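Local coordinates for protein glutaredoxin (Methanosarcina acetivorans, PDB 5CAX) that reduces protein disulfides with coenzyme M as a glutaredoxin-like enzyme, and probably transfers electrons, at residues T8-R19 and G44-L55. Residues are numbered along the deposited sequence; the frame is centred on the assembly and turned at random.
Sequences TDKGKHVSGIDR and GVDFEYVFVDLL. With CD (cadmium ion), chain F; CD (cadmium ion), chain E.
Gly-11 N donates an almost straight bond (168°) to Tyr-49 O at 2.8 Å, pinning the irregular segment 8-19 along strand 48-51. Beside it Lys-10 N meets Glu-48 OE1 at 3.1 Å, from above the carboxylate plane. The bend of Glu-48 at chi2 (-83°) turns this carboxylate against the Lys-10 to Lys-12 backbone; an alanine here would probably leave Lys-10 N without its acceptor and Lys-12 CB without the carboxylate it packs on. The packed side centres on the buried Tyr-49 ring, which has Gly-11 O over one face and points its edge at a face of His-13 in an offset T-shaped pair (planes at 86°). The His-13 ring already lies at the exposed margin, where the Lys-10 chain crosses Phe-51 at about a right angle, CE 3.9 Å from Phe-51 CB. The other end is looser and wetter: Asp-46 N bonds to Ile-17 O at 3.2 Å, one water links Arg-19 N to Asp-46 O, and two separate cadmium ions bind Asp-46 OD1 and Asp-18 OD1, one each. Strand 48-51 is an edge of the thioredoxin-fold sheet, its other side bonded to parallel strand 22-26; Phe-47 and His-13 rest on helix 31-43, while Thr-8 reaches helix 57-70.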
loop_
_atom_site.group_PDB
_atom_site.type_symbol
_atom_site.label_atom_id
_atom_site.label_comp_id
_atom_site.label_asym_id
_atom_site.label_seq_id
_atom_site.Cartn_x
_atom_site.Cartn_y
_atom_site.Cartn_z
ATOM N N THR A 8 0.860 -9.886 -2.591
ATOM C CA THR A 8 1.392 -8.593 -2.255
ATOM C C THR A 8 2.181 -8.086 -3.482
ATOM O O THR A 8 3.114 -7.312 -3.326
ATOM C CB THR A 8 2.233 -8.639 -0.936
ATOM O OG1 THR A 8 3.143 -9.744 -0.952
ATOM C CG2 THR A 8 1.314 -8.850 0.238
ATOM N N ASP A 9 1.847 -8.560 -4.692
ATOM C CA ASP A 9 2.448 -7.953 -5.901
ATOM C C ASP A 9 1.574 -7.031 -6.790
ATOM O O ASP A 9 0.373 -7.234 -6.921
ATOM C CB ASP A 9 2.960 -9.045 -6.851
ATOM C CG ASP A 9 4.079 -9.875 -6.276
ATOM O OD1 ASP A 9 3.799 -10.792 -5.465
ATOM O OD2 ASP A 9 5.252 -9.579 -6.616
ATOM N N LYS A 10 2.207 -6.082 -7.479
ATOM C CA LYS A 10 1.610 -5.439 -8.665
ATOM C C LYS A 10 2.580 -4.555 -9.399
ATOM O O LYS A 10 3.298 -5.043 -10.244
ATOM C CB LYS A 10 0.351 -4.596 -8.378
ATOM C CG LYS A 10 -0.338 -4.074 -9.702
ATOM C CD LYS A 10 -1.604 -3.229 -9.499
ATOM C CE LYS A 10 -1.885 -2.296 -10.685
ATOM N NZ LYS A 10 -2.280 -2.974 -11.954
ATOM N N GLY A 11 2.577 -3.257 -9.095
ATOM C CA GLY A 11 3.298 -2.298 -9.899
ATOM C C GLY A 11 4.394 -1.530 -9.216
ATOM O O GLY A 11 4.394 -0.298 -9.198
ATOM N N LYS A 12 5.363 -2.287 -8.734
ATOM C CA LYS A 12 6.541 -1.807 -8.015
ATOM C C LYS A 12 7.214 -0.484 -8.450
ATOM O O LYS A 12 8.311 -0.489 -9.010
ATOM C CB LYS A 12 7.597 -2.898 -8.085
ATOM C CG LYS A 12 8.662 -2.699 -7.086
ATOM C CD LYS A 12 9.947 -3.292 -7.524
ATOM C CE LYS A 12 10.761 -3.410 -6.313
ATOM N NZ LYS A 12 9.819 -3.646 -5.161
ATOM N N HIS A 13 6.580 0.656 -8.152
ATOM C CA HIS A 13 7.205 1.971 -8.410
ATOM C C HIS A 13 8.447 2.156 -7.562
ATOM O O HIS A 13 8.483 3.015 -6.686
ATOM C CB HIS A 13 6.248 3.127 -8.121
ATOM C CG HIS A 13 5.848 3.918 -9.337
ATOM N ND1 HIS A 13 5.579 5.270 -9.285
ATOM C CD2 HIS A 13 5.672 3.551 -10.626
ATOM C CE1 HIS A 13 5.262 5.703 -10.492
ATOM N NE2 HIS A 13 5.316 4.681 -11.324
ATOM N N VAL A 14 9.461 1.333 -7.799
ATOM C CA VAL A 14 10.563 1.241 -6.857
ATOM C C VAL A 14 11.941 1.041 -7.512
ATOM O O VAL A 14 12.174 -0.007 -8.114
ATOM C CB VAL A 14 10.221 0.182 -5.844
ATOM C CG1 VAL A 14 11.369 -0.277 -5.134
ATOM C CG2 VAL A 14 9.335 0.789 -4.907
ATOM N N SER A 15 12.889 1.997 -7.391
ATOM C CA SER A 15 13.237 2.903 -6.257
ATOM C C SER A 15 13.831 1.983 -5.188
ATOM O O SER A 15 13.909 0.782 -5.399
ATOM C CB SER A 15 12.078 3.774 -5.720
ATOM O OG SER A 15 12.534 4.844 -4.884
ATOM N N GLY A 16 14.310 2.515 -4.074
ATOM C CA GLY A 16 15.212 1.717 -3.262
ATOM C C GLY A 16 15.293 2.170 -1.840
ATOM O O GLY A 16 14.321 2.686 -1.324
ATOM N N ILE A 17 16.456 2.034 -1.216
ATOM C CA ILE A 17 16.565 2.245 0.221
ATOM C C ILE A 17 15.681 1.196 0.855
ATOM O O ILE A 17 14.456 1.320 0.942
ATOM C CB ILE A 17 16.158 3.652 0.688
ATOM C CG1 ILE A 17 17.011 4.703 -0.010
ATOM C CG2 ILE A 17 16.316 3.763 2.194
ATOM C CD1 ILE A 17 18.498 4.435 0.090
ATOM N N ASP A 18 16.320 0.158 1.340
ATOM C CA ASP A 18 15.572 -0.928 1.907
ATOM C C ASP A 18 15.141 -0.623 3.307
ATOM O O ASP A 18 15.959 -0.448 4.216
ATOM C CB ASP A 18 16.389 -2.202 1.842
ATOM C CG ASP A 18 16.532 -2.667 0.441
ATOM O OD1 ASP A 18 15.456 -3.017 -0.084
ATOM O OD2 ASP A 18 17.655 -2.662 -0.139
ATOM N N ARG A 19 13.826 -0.521 3.442
ATOM C CA ARG A 19 13.182 -0.282 4.719
ATOM C C ARG A 19 12.101 -1.327 4.940
ATOM O O ARG A 19 10.985 -0.999 5.319
ATOM C CB ARG A 19 12.593 1.128 4.773
ATOM C CG ARG A 19 13.648 2.186 4.670
ATOM C CD ARG A 19 14.590 2.116 5.844
ATOM N NE ARG A 19 15.737 2.975 5.593
ATOM C CZ ARG A 19 15.818 4.256 5.943
ATOM N NH1 ARG A 19 14.815 4.841 6.583
ATOM N NH2 ARG A 19 16.913 4.948 5.653
ATOM N N GLY A 44 11.416 7.873 -1.402
ATOM C CA GLY A 44 12.481 7.199 -2.102
ATOM C C GLY A 44 12.720 5.818 -1.552
ATOM O O GLY A 44 13.833 5.315 -1.639
ATOM N N VAL A 45 11.695 5.244 -0.927
ATOM C CA VAL A 45 11.783 3.891 -0.388
ATOM C C VAL A 45 11.433 2.748 -1.367
ATOM O O VAL A 45 10.801 2.922 -2.409
ATOM C CB VAL A 45 10.899 3.735 0.863
ATOM C CG1 VAL A 45 11.324 4.728 1.941
ATOM C CG2 VAL A 45 9.419 3.866 0.501
ATOM N N ASP A 46 11.902 1.565 -1.009
ATOM C CA ASP A 46 11.603 0.347 -1.734
ATOM C C ASP A 46 10.225 -0.167 -1.302
ATOM O O ASP A 46 10.010 -0.413 -0.109
ATOM C CB ASP A 46 12.700 -0.683 -1.450
ATOM C CG ASP A 46 12.831 -1.725 -2.533
ATOM O OD1 ASP A 46 13.510 -1.407 -3.525
ATOM O OD2 ASP A 46 12.284 -2.844 -2.387
ATOM N N PHE A 47 9.301 -0.307 -2.255
ATOM C CA PHE A 47 7.925 -0.771 -1.989
ATOM C C PHE A 47 7.122 -1.311 -3.205
ATOM O O PHE A 47 7.533 -1.253 -4.346
ATOM C CB PHE A 47 7.127 0.354 -1.309
ATOM C CG PHE A 47 6.680 1.465 -2.239
ATOM C CD1 PHE A 47 5.355 1.548 -2.658
ATOM C CD2 PHE A 47 7.567 2.445 -2.657
ATOM C CE1 PHE A 47 4.938 2.572 -3.489
ATOM C CE2 PHE A 47 7.150 3.472 -3.491
ATOM C CZ PHE A 47 5.834 3.538 -3.908
ATOM N N GLU A 48 5.940 -1.831 -2.938
ATOM C CA GLU A 48 5.093 -2.352 -3.998
ATOM C C GLU A 48 3.782 -1.625 -3.892
ATOM O O GLU A 48 3.381 -1.259 -2.787
ATOM C CB GLU A 48 4.848 -3.862 -3.850
ATOM C CG GLU A 48 5.826 -4.757 -4.619
ATOM C CD GLU A 48 5.482 -4.963 -6.084
ATOM O OE1 GLU A 48 4.558 -4.318 -6.603
ATOM O OE2 GLU A 48 6.105 -5.839 -6.715
ATOM N N TYR A 49 3.120 -1.353 -5.010
ATOM C CA TYR A 49 1.735 -0.942 -4.883
ATOM C C TYR A 49 0.826 -1.654 -5.858
ATOM O O TYR A 49 1.229 -2.004 -6.960
ATOM C CB TYR A 49 1.571 0.564 -4.999
ATOM C CG TYR A 49 1.839 1.210 -6.327
ATOM C CD1 TYR A 49 0.803 1.462 -7.241
ATOM C CD2 TYR A 49 3.107 1.629 -6.649
ATOM C CE1 TYR A 49 1.055 2.103 -8.453
ATOM C CE2 TYR A 49 3.349 2.251 -7.834
ATOM C CZ TYR A 49 2.345 2.498 -8.730
ATOM O OH TYR A 49 2.702 3.137 -9.890
ATOM N N VAL A 50 -0.402 -1.874 -5.387
ATOM C CA VAL A 50 -1.457 -2.593 -6.064
ATOM C C VAL A 50 -2.702 -1.694 -6.175
ATOM O O VAL A 50 -3.296 -1.300 -5.167
ATOM C CB VAL A 50 -1.830 -3.914 -5.285
ATOM C CG1 VAL A 50 -2.985 -4.663 -5.940
ATOM C CG2 VAL A 50 -0.622 -4.843 -5.113
ATOM N N PHE A 51 -3.098 -1.372 -7.408
ATOM C CA PHE A 51 -4.375 -0.716 -7.665
ATOM C C PHE A 51 -5.489 -1.742 -7.883
ATOM O O PHE A 51 -5.707 -2.232 -8.994
ATOM C CB PHE A 51 -4.272 0.231 -8.864
ATOM C CG PHE A 51 -3.671 1.565 -8.526
ATOM C CD1 PHE A 51 -4.016 2.208 -7.336
ATOM C CD2 PHE A 51 -2.750 2.166 -9.374
ATOM C CE1 PHE A 51 -3.465 3.438 -7.008
ATOM C CE2 PHE A 51 -2.191 3.388 -9.061
ATOM C CZ PHE A 51 -2.548 4.031 -7.872
ATOM N N VAL A 52 -6.204 -2.021 -6.795
ATOM C CA VAL A 52 -7.243 -3.048 -6.732
ATOM C C VAL A 52 -8.366 -2.846 -7.763
ATOM O O VAL A 52 -8.912 -3.809 -8.280
ATOM C CB VAL A 52 -7.823 -3.132 -5.292
ATOM C CG1 VAL A 52 -8.964 -4.138 -5.239
ATOM C CG2 VAL A 52 -6.711 -3.584 -4.315
ATOM N N ASP A 53 -8.728 -1.610 -8.070
ATOM C CA ASP A 53 -9.816 -1.426 -9.026
ATOM C C ASP A 53 -9.428 -1.907 -10.428
ATOM O O ASP A 53 -10.287 -2.198 -11.252
ATOM C CB ASP A 53 -10.261 0.033 -9.084
ATOM C CG ASP A 53 -9.124 0.982 -9.353
ATOM O OD1 ASP A 53 -8.046 0.790 -8.759
ATOM O OD2 ASP A 53 -9.324 1.933 -10.143
ATOM N N LEU A 54 -8.131 -1.988 -10.683
ATOM C CA LEU A 54 -7.630 -2.321 -12.003
ATOM C C LEU A 54 -7.336 -3.821 -12.158
ATOM O O LEU A 54 -6.943 -4.279 -13.230
ATOM C CB LEU A 54 -6.376 -1.506 -12.306
ATOM C CG LEU A 54 -6.539 0.004 -12.416
ATOM C CD1 LEU A 54 -5.185 0.581 -12.604
ATOM C CD2 LEU A 54 -7.433 0.387 -13.562
ATOM N N LEU A 55 -7.472 -4.564 -11.067
ATOM C CA LEU A 55 -7.253 -5.995 -11.095
ATOM C C LEU A 55 -8.440 -6.789 -11.660
ATOM O O LEU A 55 -9.591 -6.467 -11.400
ATOM C CB LEU A 55 -6.909 -6.481 -9.692
ATOM C CG LEU A 55 -5.579 -6.009 -9.124
ATOM C CD1 LEU A 55 -5.418 -6.546 -7.697
ATOM C CD2 LEU A 55 -4.449 -6.509 -10.016
HETATM CD CD CD F . 13.294 -3.510 -5.018
HETATM CD CD CD E . 16.316 -3.815 -2.404
HETATM O O HOH W 1 11.757 -1.415 1.718
HETATM O O HOH W 2 13.953 -5.433 -3.368
#